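Local atomic coordinates of rhamnogalacturonan endolyase YesW (Bacillus subtilis, PDB entry 2ZUX), a protein that cleaves the backbone of type I rhamnogalacturonan, a plant cell-wall pectin, by an endo-acting, calcium- or manganese-dependent elimination reaction. Residues Y112-A117 with L130-D135; G149-D154 with I172-H177; L360-A365 with V383-N388; E379-H384 with Y391-R396. One frame throughout, in Å; residues are numbered along the deposited sequence.

Contact 1 (Y112-A117 with L130-D135); sequences YSANDA and LILKWD. With CA (calcium ion), chain D; RAM (alpha-L-rhamnopyranose), chain N.
K133 and D116 meet across an antiparallel beta hairpin of the beta-propeller domain, strand 109-120 paired with strand 129-136. The register slips by one residue between the A114/W134 and A117/L132 pairs, a beta bulge that places both N115 and D116 opposite K133. The backbone bonds follow the slip: N115 N gives to K133 O, while K133 N gives to D116 O.

On one face small residues make hollows for large ones. The methyl of A114 lies over a face of the W134 indole, its CB 4.0 Å from W134 CZ3. L132 CD2 rests on the same alanine CB and lies over a W134 face near its rim. L132 CD1 lies against N115 O at 3.4 Å and more loosely beside A117 CB. Near the start of 112-117 the Y112 ring lies against W134, with Y112 CD2 3.9 Å from W134 CB.

S113 and D135 carry the polar face, and K133, N115 and D116 extend beside them. The K133 chain bends at chi3 (74°), and its ammonium meets D116 OD2 from above the carboxylate plane in a salt bridge, NZ to OD2 3.1 Å. An alanine in place of K133 would probably leave D116 OD2 without its ammonium partner and water 2 without one of its donors. D116 OD2 also binds calcium at 2.4 Å, a site completed by N555 O, A557 O, N559 OD1 and waters 3 and 4. N115 and D135 point the same way into a rhamnose pocket; S139 gives D135 OD2 a further hydrogen bond, and the sugar's O3 donates to that same OD2 at 2.7 Å.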
# COMPACT_ATOMS: atom_id res chain seq x y z
N TYR A 112 19.79 6.74 -10.44
CA TYR A 112 18.42 6.38 -10.04
C TYR A 112 18.23 4.90 -9.82
O TYR A 112 18.82 4.07 -10.51
CB TYR A 112 17.44 6.87 -11.09
CG TYR A 112 17.20 8.35 -11.00
CD1 TYR A 112 17.87 9.24 -11.85
CD2 TYR A 112 16.32 8.87 -10.06
CE1 TYR A 112 17.64 10.61 -11.75
CE2 TYR A 112 16.10 10.23 -9.95
CZ TYR A 112 16.76 11.10 -10.80
OH TYR A 112 16.54 12.45 -10.71
N SER A 113 17.37 4.57 -8.85
CA SER A 113 16.91 3.21 -8.67
C SER A 113 15.39 3.22 -8.54
O SER A 113 14.78 4.20 -8.05
CB SER A 113 17.55 2.56 -7.45
OG SER A 113 17.24 3.27 -6.26
N ALA A 114 14.77 2.15 -9.02
CA ALA A 114 13.33 1.97 -8.91
C ALA A 114 12.98 1.83 -7.43
O ALA A 114 13.68 1.14 -6.69
CB ALA A 114 12.90 0.76 -9.69
N ASN A 115 11.93 2.51 -6.99
CA ASN A 115 11.62 2.56 -5.56
C ASN A 115 10.15 2.17 -5.35
O ASN A 115 9.67 1.22 -5.98
CB ASN A 115 12.02 3.94 -5.02
CG ASN A 115 12.18 3.98 -3.51
OD1 ASN A 115 13.24 3.62 -2.95
ND2 ASN A 115 11.16 4.46 -2.84
N ASP A 116 9.42 2.89 -4.49
CA ASP A 116 8.04 2.55 -4.15
C ASP A 116 7.13 2.65 -5.36
O ASP A 116 7.26 3.56 -6.18
CB ASP A 116 7.50 3.52 -3.10
CG ASP A 116 8.28 3.51 -1.81
OD1 ASP A 116 8.85 2.47 -1.43
OD2 ASP A 116 8.26 4.57 -1.15
N ALA A 117 6.15 1.74 -5.42
CA ALA A 117 5.12 1.82 -6.44
C ALA A 117 3.72 1.82 -5.84
O ALA A 117 3.51 1.54 -4.65
CB ALA A 117 5.26 0.67 -7.47
N LEU A 130 1.21 0.04 -13.23
CA LEU A 130 2.13 0.34 -12.14
C LEU A 130 2.56 1.80 -12.20
O LEU A 130 2.98 2.28 -13.25
CB LEU A 130 3.36 -0.56 -12.24
CG LEU A 130 3.13 -1.98 -11.73
CD1 LEU A 130 4.13 -2.96 -12.35
CD2 LEU A 130 3.17 -2.03 -10.20
N ILE A 131 2.43 2.49 -11.07
CA ILE A 131 2.90 3.86 -10.93
C ILE A 131 4.15 3.79 -10.06
O ILE A 131 4.06 3.41 -8.88
CB ILE A 131 1.82 4.79 -10.30
CG1 ILE A 131 0.48 4.70 -11.06
CG2 ILE A 131 2.31 6.24 -10.20
CD1 ILE A 131 0.54 5.06 -12.54
N LEU A 132 5.30 4.12 -10.63
CA LEU A 132 6.59 3.91 -9.99
C LEU A 132 7.31 5.19 -9.64
O LEU A 132 7.44 6.09 -10.48
CB LEU A 132 7.48 3.09 -10.92
CG LEU A 132 8.91 2.80 -10.46
CD1 LEU A 132 8.90 1.84 -9.28
CD2 LEU A 132 9.73 2.24 -11.61
N LYS A 133 7.81 5.26 -8.41
CA LYS A 133 8.65 6.37 -7.98
C LYS A 133 10.11 5.96 -8.14
O LYS A 133 10.51 4.89 -7.68
CB LYS A 133 8.35 6.74 -6.53
CG LYS A 133 9.18 7.92 -5.98
CD LYS A 133 8.85 8.22 -4.51
CE LYS A 133 9.46 7.18 -3.60
NZ LYS A 133 9.05 7.35 -2.17
N TRP A 134 10.88 6.82 -8.81
CA TRP A 134 12.33 6.66 -8.91
C TRP A 134 13.00 7.43 -7.78
O TRP A 134 12.55 8.53 -7.40
CB TRP A 134 12.83 7.20 -10.25
CG TRP A 134 12.42 6.37 -11.42
CD1 TRP A 134 11.34 6.55 -12.23
CD2 TRP A 134 13.10 5.20 -11.90
NE1 TRP A 134 11.31 5.57 -13.20
CE2 TRP A 134 12.36 4.72 -13.01
CE3 TRP A 134 14.24 4.50 -11.50
CZ2 TRP A 134 12.75 3.58 -13.75
CZ3 TRP A 134 14.63 3.37 -12.22
CH2 TRP A 134 13.88 2.92 -13.33
N ASP A 135 14.08 6.88 -7.23
CA ASP A 135 14.79 7.53 -6.13
C ASP A 135 16.22 7.83 -6.55
O ASP A 135 16.95 6.92 -6.96
CB ASP A 135 14.79 6.65 -4.88
CG ASP A 135 15.14 7.42 -3.63
OD1 ASP A 135 14.46 8.44 -3.34
OD2 ASP A 135 16.08 7.00 -2.93
CA CA D . 7.97 4.87 1.18
C1 RAM N . 18.86 3.80 0.32
C2 RAM N . 17.76 4.57 -0.43
C3 RAM N . 17.26 3.87 -1.70
C4 RAM N . 17.07 2.38 -1.43
C5 RAM N . 18.42 1.80 -1.03
C6 RAM N . 18.35 0.30 -0.83
O1 RAM N . 20.13 4.28 -0.06
O2 RAM N . 16.67 4.80 0.45
O3 RAM N . 16.07 4.46 -2.16
O4 RAM N . 16.49 1.67 -2.52
O5 RAM N . 18.83 2.38 0.20
O HOH W 1 19.06 5.35 -6.14
O HOH W 2 11.23 6.29 -0.82
O HOH W 3 10.26 5.09 1.43
O HOH W 4 7.95 7.20 0.66

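Contact 2 (G149-D154 with I172-H177). With RAM (alpha-L-rhamnopyranose), chain O.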
# COMPACT_ATOMS: atom_id res chain seq x y z
N GLY A 149 18.67 14.86 -6.09
CA GLY A 149 18.21 14.80 -7.47
C GLY A 149 16.69 14.85 -7.57
O GLY A 149 15.98 14.65 -6.57
N ASP A 150 16.19 15.12 -8.77
CA ASP A 150 14.76 15.16 -9.04
C ASP A 150 14.08 13.84 -8.71
O ASP A 150 14.64 12.77 -8.94
CB ASP A 150 14.50 15.45 -10.52
CG ASP A 150 14.80 16.89 -10.93
OD1 ASP A 150 14.84 17.79 -10.06
OD2 ASP A 150 14.96 17.10 -12.15
N VAL A 151 12.85 13.94 -8.21
CA VAL A 151 11.99 12.77 -8.02
C VAL A 151 11.18 12.60 -9.30
O VAL A 151 10.57 13.55 -9.80
CB VAL A 151 11.06 12.97 -6.82
CG1 VAL A 151 10.15 11.74 -6.61
CG2 VAL A 151 11.86 13.26 -5.57
N LEU A 152 11.21 11.39 -9.85
CA LEU A 152 10.48 11.07 -11.08
C LEU A 152 9.43 10.03 -10.77
O LEU A 152 9.69 9.10 -10.00
CB LEU A 152 11.45 10.54 -12.14
CG LEU A 152 12.72 11.39 -12.33
CD1 LEU A 152 13.73 10.67 -13.17
CD2 LEU A 152 12.39 12.73 -12.94
N ILE A 153 8.26 10.19 -11.38
CA ILE A 153 7.15 9.25 -11.23
C ILE A 153 6.76 8.81 -12.63
O ILE A 153 6.45 9.65 -13.48
CB ILE A 153 5.89 9.90 -10.58
CG1 ILE A 153 6.23 10.67 -9.29
CG2 ILE A 153 4.78 8.86 -10.41
CD1 ILE A 153 6.71 9.82 -8.15
N ASP A 154 6.76 7.50 -12.86
CA ASP A 154 6.39 6.93 -14.16
C ASP A 154 5.12 6.10 -14.06
O ASP A 154 4.81 5.56 -13.00
CB ASP A 154 7.47 5.98 -14.68
CG ASP A 154 8.75 6.67 -15.10
OD1 ASP A 154 8.87 7.91 -15.03
OD2 ASP A 154 9.67 5.93 -15.52
N ILE A 172 10.93 20.00 -5.06
CA ILE A 172 10.44 18.87 -4.28
C ILE A 172 11.64 18.01 -3.91
O ILE A 172 12.23 17.34 -4.78
CB ILE A 172 9.38 18.04 -5.07
CG1 ILE A 172 8.10 18.86 -5.33
CG2 ILE A 172 9.07 16.73 -4.33
CD1 ILE A 172 7.32 19.30 -4.09
N ARG A 173 12.00 18.03 -2.63
CA ARG A 173 13.16 17.26 -2.16
C ARG A 173 12.88 15.76 -2.22
O ARG A 173 11.75 15.32 -2.01
CB ARG A 173 13.51 17.68 -0.73
CG ARG A 173 14.94 17.40 -0.33
CD ARG A 173 15.15 17.70 1.13
NE ARG A 173 16.57 17.82 1.43
CZ ARG A 173 17.14 17.44 2.57
NH1 ARG A 173 16.42 16.90 3.55
NH2 ARG A 173 18.45 17.60 2.72
N ALA A 174 13.91 14.97 -2.54
CA ALA A 174 13.80 13.51 -2.54
C ALA A 174 14.08 12.90 -1.18
O ALA A 174 15.04 13.27 -0.51
CB ALA A 174 14.77 12.91 -3.55
N GLY A 175 13.25 11.94 -0.78
CA GLY A 175 13.43 11.21 0.47
C GLY A 175 12.12 10.58 0.88
O GLY A 175 11.06 10.95 0.36
N ALA A 176 12.18 9.62 1.79
CA ALA A 176 11.01 8.82 2.16
C ALA A 176 9.82 9.65 2.63
O ALA A 176 8.66 9.27 2.39
CB ALA A 176 11.39 7.81 3.23
N HIS A 177 10.09 10.77 3.30
CA HIS A 177 9.04 11.51 4.00
C HIS A 177 8.49 12.67 3.21
O HIS A 177 7.60 13.36 3.71
CB HIS A 177 9.56 11.93 5.37
CG HIS A 177 10.03 10.77 6.16
ND1 HIS A 177 9.17 9.80 6.65
CD2 HIS A 177 11.28 10.33 6.45
CE1 HIS A 177 9.87 8.86 7.24
NE2 HIS A 177 11.16 9.16 7.14
C1 RAM O . 16.99 19.55 -11.84
C2 RAM O . 17.63 20.73 -12.57
C3 RAM O . 18.47 21.55 -11.59
C4 RAM O . 19.43 20.67 -10.81
C5 RAM O . 18.68 19.52 -10.13
C6 RAM O . 19.61 18.56 -9.40
O1 RAM O . 15.97 20.01 -10.98
O2 RAM O . 18.44 20.24 -13.61
O3 RAM O . 19.19 22.54 -12.29
O4 RAM O . 20.14 21.45 -9.86
O5 RAM O . 17.95 18.80 -11.12
O HOH W 5 14.93 17.26 -5.35
O HOH W 6 11.74 16.33 -7.30
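V151 and A174 touch through methyl groups: V151 CG2 stands 3.6 Å from A174 CB. The valine rotamer (chi1 -180°) sets CG2 beside its own backbone N, where it meets the alanine. A174 is small enough for its CB to meet G149 O as well, at 3.7 Å.

Around this apolar touch the two backbones are joined by water. Water 6 accepts from V151 N and donates to I172 O, each at 2.8 Å, and water 5 lies between G149 O and the same I172 O. The lead-in to strand 152-156 thus meets the loop between strands 162-167 and 182-184, which connects two propeller sheets. In the next shell V151 bonds through its backbone to L168, A174 N is held by T148, and the R173 guanidinium is held by the carbonyls of G146, Q144 and G222.

The D150 carboxylate binds a rhamnose, whose O1 donates to D150 OD1 at 2.7 Å; R218 bonds the same sugar. A leucine in place of D150 would probably leave the sugar O1 and the N167 amide without their acceptors. The segments meet through one small apolar patch and bridging water, while one carboxylate oxygen of D150 takes the sugar hydroxyl and the other is held by N167.

Contact 3 (L360-A365 with V383-N388). With CA (calcium ion), chain C.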
# COMPACT_ATOMS: atom_id res chain seq x y z
N LEU A 360 0.60 7.70 23.60
CA LEU A 360 1.82 6.89 23.56
C LEU A 360 2.85 7.42 22.57
O LEU A 360 4.00 6.97 22.55
CB LEU A 360 1.50 5.42 23.31
CG LEU A 360 0.71 4.76 24.45
CD1 LEU A 360 0.16 3.43 24.00
CD2 LEU A 360 1.55 4.62 25.73
N GLY A 361 2.43 8.38 21.74
CA GLY A 361 3.36 9.08 20.87
C GLY A 361 3.77 8.33 19.62
O GLY A 361 3.24 7.25 19.30
N HIS A 362 4.75 8.91 18.94
CA HIS A 362 5.21 8.48 17.63
C HIS A 362 5.78 7.07 17.61
O HIS A 362 6.49 6.66 18.53
CB HIS A 362 6.29 9.47 17.16
CG HIS A 362 7.09 8.97 16.00
ND1 HIS A 362 6.62 8.99 14.70
CD2 HIS A 362 8.33 8.43 15.93
CE1 HIS A 362 7.52 8.47 13.90
NE2 HIS A 362 8.58 8.13 14.61
N GLY A 363 5.51 6.34 16.52
CA GLY A 363 6.18 5.08 16.26
C GLY A 363 6.40 4.81 14.78
O GLY A 363 6.04 5.62 13.92
N ASP A 364 6.98 3.65 14.50
CA ASP A 364 7.49 3.35 13.16
C ASP A 364 6.73 2.28 12.40
O ASP A 364 6.96 2.11 11.20
CB ASP A 364 8.97 2.97 13.21
CG ASP A 364 9.88 4.16 13.26
OD1 ASP A 364 9.50 5.18 13.87
OD2 ASP A 364 11.01 4.07 12.70
N ALA A 365 5.86 1.54 13.09
CA ALA A 365 5.07 0.50 12.43
C ALA A 365 3.67 0.49 13.02
O ALA A 365 3.48 0.88 14.18
CB ALA A 365 5.75 -0.87 12.59
N VAL A 383 3.83 0.02 17.52
CA VAL A 383 5.05 0.14 18.31
C VAL A 383 5.41 1.61 18.50
O VAL A 383 4.91 2.49 17.77
CB VAL A 383 6.23 -0.67 17.72
CG1 VAL A 383 5.90 -2.16 17.75
CG2 VAL A 383 6.57 -0.19 16.30
N HIS A 384 6.27 1.87 19.48
CA HIS A 384 6.51 3.23 19.95
C HIS A 384 7.99 3.51 20.10
O HIS A 384 8.76 2.64 20.52
CB HIS A 384 5.74 3.44 21.26
CG HIS A 384 4.26 3.35 21.07
ND1 HIS A 384 3.52 2.23 21.40
CD2 HIS A 384 3.40 4.22 20.50
CE1 HIS A 384 2.26 2.43 21.05
NE2 HIS A 384 2.16 3.63 20.52
N GLU A 385 8.38 4.73 19.74
CA GLU A 385 9.78 5.13 19.64
C GLU A 385 10.32 5.73 20.94
O GLU A 385 11.52 5.65 21.20
CB GLU A 385 9.90 6.17 18.53
CG GLU A 385 11.30 6.68 18.22
CD GLU A 385 11.34 7.31 16.86
OE1 GLU A 385 10.96 6.62 15.89
OE2 GLU A 385 11.72 8.50 16.74
N ASP A 386 9.45 6.36 21.72
CA ASP A 386 9.85 7.01 22.97
C ASP A 386 10.23 5.95 23.99
O ASP A 386 9.39 5.14 24.39
CB ASP A 386 8.69 7.89 23.48
CG ASP A 386 9.04 8.71 24.72
OD1 ASP A 386 10.15 8.58 25.27
OD2 ASP A 386 8.16 9.49 25.13
N LYS A 387 11.50 5.95 24.41
CA LYS A 387 11.99 4.98 25.41
C LYS A 387 11.30 5.11 26.76
O LYS A 387 11.33 4.18 27.57
CB LYS A 387 13.52 5.11 25.58
CG LYS A 387 13.99 6.43 26.18
CD LYS A 387 15.50 6.50 26.29
CE LYS A 387 16.00 5.86 27.57
NZ LYS A 387 17.43 6.20 27.83
N ASN A 388 10.66 6.25 27.00
CA ASN A 388 9.93 6.49 28.25
C ASN A 388 8.43 6.29 28.14
O ASN A 388 7.68 6.54 29.09
CB ASN A 388 10.26 7.89 28.80
CG ASN A 388 11.71 8.01 29.25
OD1 ASN A 388 12.39 8.98 28.94
ND2 ASN A 388 12.19 7.01 29.99
CA CA C . 10.38 7.13 13.94
O HOH W 7 6.55 7.08 21.29
O HOH W 8 5.57 8.84 24.55
O HOH W 9 12.21 6.29 13.27
O HOH W 10 11.52 8.96 14.18
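H362, D364 and E385 join the two loops through a calcium ion. H362 NE2 binds it at 2.2 Å, and D364 OD1 and E385 OE1 both at 2.1 Å; H326 and waters 9 and 10 complete the site. The acids supply the anionic oxygens calcium favours; histidine nitrogen is a less usual calcium ligand. D364 OD1 lies 2.9 Å from E385 OE1, but these oxygens are both metal ligands, not a hydrogen-bonded pair. The imidazole of H362 and the carboxylate of E385 stand almost perpendicular, their planes 85° apart. E385 extends from a CG anti to its backbone N (chi1 -177°), and H362 ND1 is held by G324 O.

Hydrogen bonds tie the backbones as well. E385 N gives to H362 O at 3.0 Å, whereas the bond from V383 N to A365 O is weak. Water 7 donates to L360 O and H362 O and accepts from D386 N. Both segments are loops beside a four-stranded propeller sheet: residues 360-365 lead into strand 366-369, and strand 379-383 runs out into the second loop. D386 opens an Asx turn there, its OD1 accepting from N388 N.

Ring and van der Waals contacts come last. L360 CB sits over the H384 ring face in a CH-pi contact, 3.7 Å from the centroid, while G361 O lies at the ring edge in plane. G363 allows close passage of the chains: its CA makes a CA-H...O contact of 3.3 Å with V383 O, a buried carbonyl with no hydrogen-bond partner, and a side chain here would collide with that oxygen. A365 CB and V383 CG2 form the apolar side-chain pair.

Contact 4 (E379-H384 with Y391-R396); sequences EVFQVH and YGLSFR. With CA (calcium ion), chain J.
V380, Q382 and their partners R396 and S394 form the hydrogen-bonded pairs of an antiparallel beta hairpin in one four-stranded propeller sheet. Each pair is joined by two backbone bonds, and H384 N reaches G392 O beyond them. G392 and L393 both face V407 on the next strand, a classic beta bulge.

Apolar contacts occupy the face of F381, V383, L393 and F395. F381 and F395 cross at about a right angle, with F381 CD1 4.1 Å from F395 CD1 at the second ring's edge. F381 CE1 also packs on L393 CB at 3.8 Å. W405 stacks on F395, and V430 and A432 of strand 429-432 meet the F381 ring.

The other face is mixed, with V380 CG1 against one face of the R396 guanidinium, 3.6 Å from its NH1. NH1 also gives a weak bond to Q382 OE1, while Q382 NE2 bonds N325 OD1. Water 11 joins V380 O, S394 OG and R396 NH1.

At the hairpin's far end both carboxylate oxygens of E379 bind calcium, OE2 at 2.4 Å, with D370 OD1, the backbone carbonyls of D372, R375 and G377, and water 13. Arginine's charge is probably spread over neutral acceptors, G344 O included, while the glutamate's is likely to be largely offset by the metal.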
# COMPACT_ATOMS: atom_id res chain seq x y z
N GLU A 379 -8.87 -3.79 15.52
CA GLU A 379 -7.84 -3.57 16.52
C GLU A 379 -6.63 -2.95 15.83
O GLU A 379 -6.43 -3.12 14.62
CB GLU A 379 -7.46 -4.89 17.22
CG GLU A 379 -8.56 -5.49 18.12
CD GLU A 379 -9.63 -6.26 17.36
OE1 GLU A 379 -9.34 -6.87 16.31
OE2 GLU A 379 -10.79 -6.28 17.83
N VAL A 380 -5.85 -2.21 16.61
CA VAL A 380 -4.63 -1.57 16.10
C VAL A 380 -3.45 -2.02 16.95
O VAL A 380 -3.46 -1.85 18.17
CB VAL A 380 -4.71 -0.03 16.14
CG1 VAL A 380 -3.41 0.58 15.63
CG2 VAL A 380 -5.89 0.47 15.33
N PHE A 381 -2.47 -2.63 16.29
CA PHE A 381 -1.21 -2.95 16.93
C PHE A 381 -0.17 -1.94 16.47
O PHE A 381 -0.03 -1.69 15.27
CB PHE A 381 -0.75 -4.37 16.58
CG PHE A 381 0.56 -4.74 17.21
CD1 PHE A 381 0.68 -4.83 18.60
CD2 PHE A 381 1.67 -5.03 16.43
CE1 PHE A 381 1.90 -5.16 19.19
CE2 PHE A 381 2.89 -5.37 17.01
CZ PHE A 381 3.00 -5.44 18.41
N GLN A 382 0.55 -1.38 17.43
CA GLN A 382 1.47 -0.28 17.16
C GLN A 382 2.69 -0.42 18.04
O GLN A 382 2.60 -0.92 19.16
CB GLN A 382 0.79 1.05 17.47
CG GLN A 382 1.56 2.29 17.05
CD GLN A 382 0.90 3.57 17.51
OE1 GLN A 382 -0.17 3.55 18.13
NE2 GLN A 382 1.52 4.71 17.20
N VAL A 383 3.83 0.02 17.52
CA VAL A 383 5.05 0.14 18.31
C VAL A 383 5.41 1.61 18.50
O VAL A 383 4.91 2.49 17.77
CB VAL A 383 6.23 -0.67 17.72
CG1 VAL A 383 5.90 -2.16 17.75
CG2 VAL A 383 6.57 -0.19 16.30
N HIS A 384 6.27 1.87 19.48
CA HIS A 384 6.51 3.23 19.95
C HIS A 384 7.99 3.51 20.10
O HIS A 384 8.76 2.64 20.52
CB HIS A 384 5.74 3.44 21.26
CG HIS A 384 4.26 3.35 21.07
ND1 HIS A 384 3.52 2.23 21.40
CD2 HIS A 384 3.40 4.22 20.50
CE1 HIS A 384 2.26 2.43 21.05
NE2 HIS A 384 2.16 3.63 20.52
N TYR A 391 4.14 2.08 27.14
CA TYR A 391 4.26 0.85 26.37
C TYR A 391 5.15 1.06 25.15
O TYR A 391 5.07 2.10 24.50
CB TYR A 391 2.88 0.38 25.88
CG TYR A 391 1.83 0.19 26.96
CD1 TYR A 391 2.05 -0.68 28.03
CD2 TYR A 391 0.61 0.86 26.89
CE1 TYR A 391 1.08 -0.86 29.01
CE2 TYR A 391 -0.35 0.69 27.87
CZ TYR A 391 -0.12 -0.18 28.91
OH TYR A 391 -1.09 -0.35 29.88
N GLY A 392 5.99 0.07 24.85
CA GLY A 392 6.73 0.04 23.59
C GLY A 392 5.92 -0.61 22.48
O GLY A 392 6.23 -0.45 21.30
N LEU A 393 4.91 -1.38 22.86
CA LEU A 393 3.98 -1.98 21.91
C LEU A 393 2.61 -1.93 22.54
O LEU A 393 2.44 -2.22 23.73
CB LEU A 393 4.40 -3.39 21.51
CG LEU A 393 4.92 -4.38 22.56
CD1 LEU A 393 4.58 -5.81 22.18
CD2 LEU A 393 6.44 -4.23 22.76
N SER A 394 1.63 -1.52 21.74
CA SER A 394 0.28 -1.34 22.25
C SER A 394 -0.71 -2.02 21.31
O SER A 394 -0.53 -2.02 20.09
CB SER A 394 -0.06 0.14 22.43
OG SER A 394 -0.02 0.86 21.21
N PHE A 395 -1.74 -2.61 21.90
CA PHE A 395 -2.77 -3.33 21.16
C PHE A 395 -4.10 -2.76 21.65
O PHE A 395 -4.43 -2.89 22.84
CB PHE A 395 -2.63 -4.82 21.45
CG PHE A 395 -3.50 -5.71 20.60
CD1 PHE A 395 -2.96 -6.45 19.54
CD2 PHE A 395 -4.86 -5.87 20.88
CE1 PHE A 395 -3.77 -7.29 18.76
CE2 PHE A 395 -5.66 -6.70 20.11
CZ PHE A 395 -5.11 -7.41 19.05
N ARG A 396 -4.83 -2.10 20.76
CA ARG A 396 -5.97 -1.29 21.20
C ARG A 396 -7.22 -1.51 20.37
O ARG A 396 -7.18 -2.00 19.24
CB ARG A 396 -5.59 0.19 21.16
CG ARG A 396 -5.61 0.82 19.76
CD ARG A 396 -5.10 2.23 19.85
NE ARG A 396 -5.29 3.08 18.67
CZ ARG A 396 -4.29 3.56 17.92
NH1 ARG A 396 -3.03 3.19 18.11
NH2 ARG A 396 -4.56 4.40 16.93
CA CA J . -11.93 -7.78 16.29
O HOH W 11 -2.29 0.57 19.44
O HOH W 12 -1.20 3.64 20.73
O HOH W 13 -13.78 -8.88 15.16

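Overall arrangement
All four contacts belong to the propeller domain, as two neighbouring couples. Contact 1 closes before contact 2 opens; later in the chain, segment 379-384 of contact 4 overlaps 383-388 of contact 3. Contacts 1 and 2 have centres about 9 Å apart and share the sheet in which strand 129-136 lies between 109-120 and 152-156; Y112 OH to D150 O, 2.6 Å, links them directly. Contacts 3 and 4, also about 9 Å between centres, share V383 and H384, where strand 379-383 runs out into the calcium-binding loop. Centres of contacts 1 and 4 lie about 30 Å from each other, on opposite sides of the chain's centre. Sugar-binding residues thus sit on the first couple, while calcium is bound in contacts 1, 3 and 4.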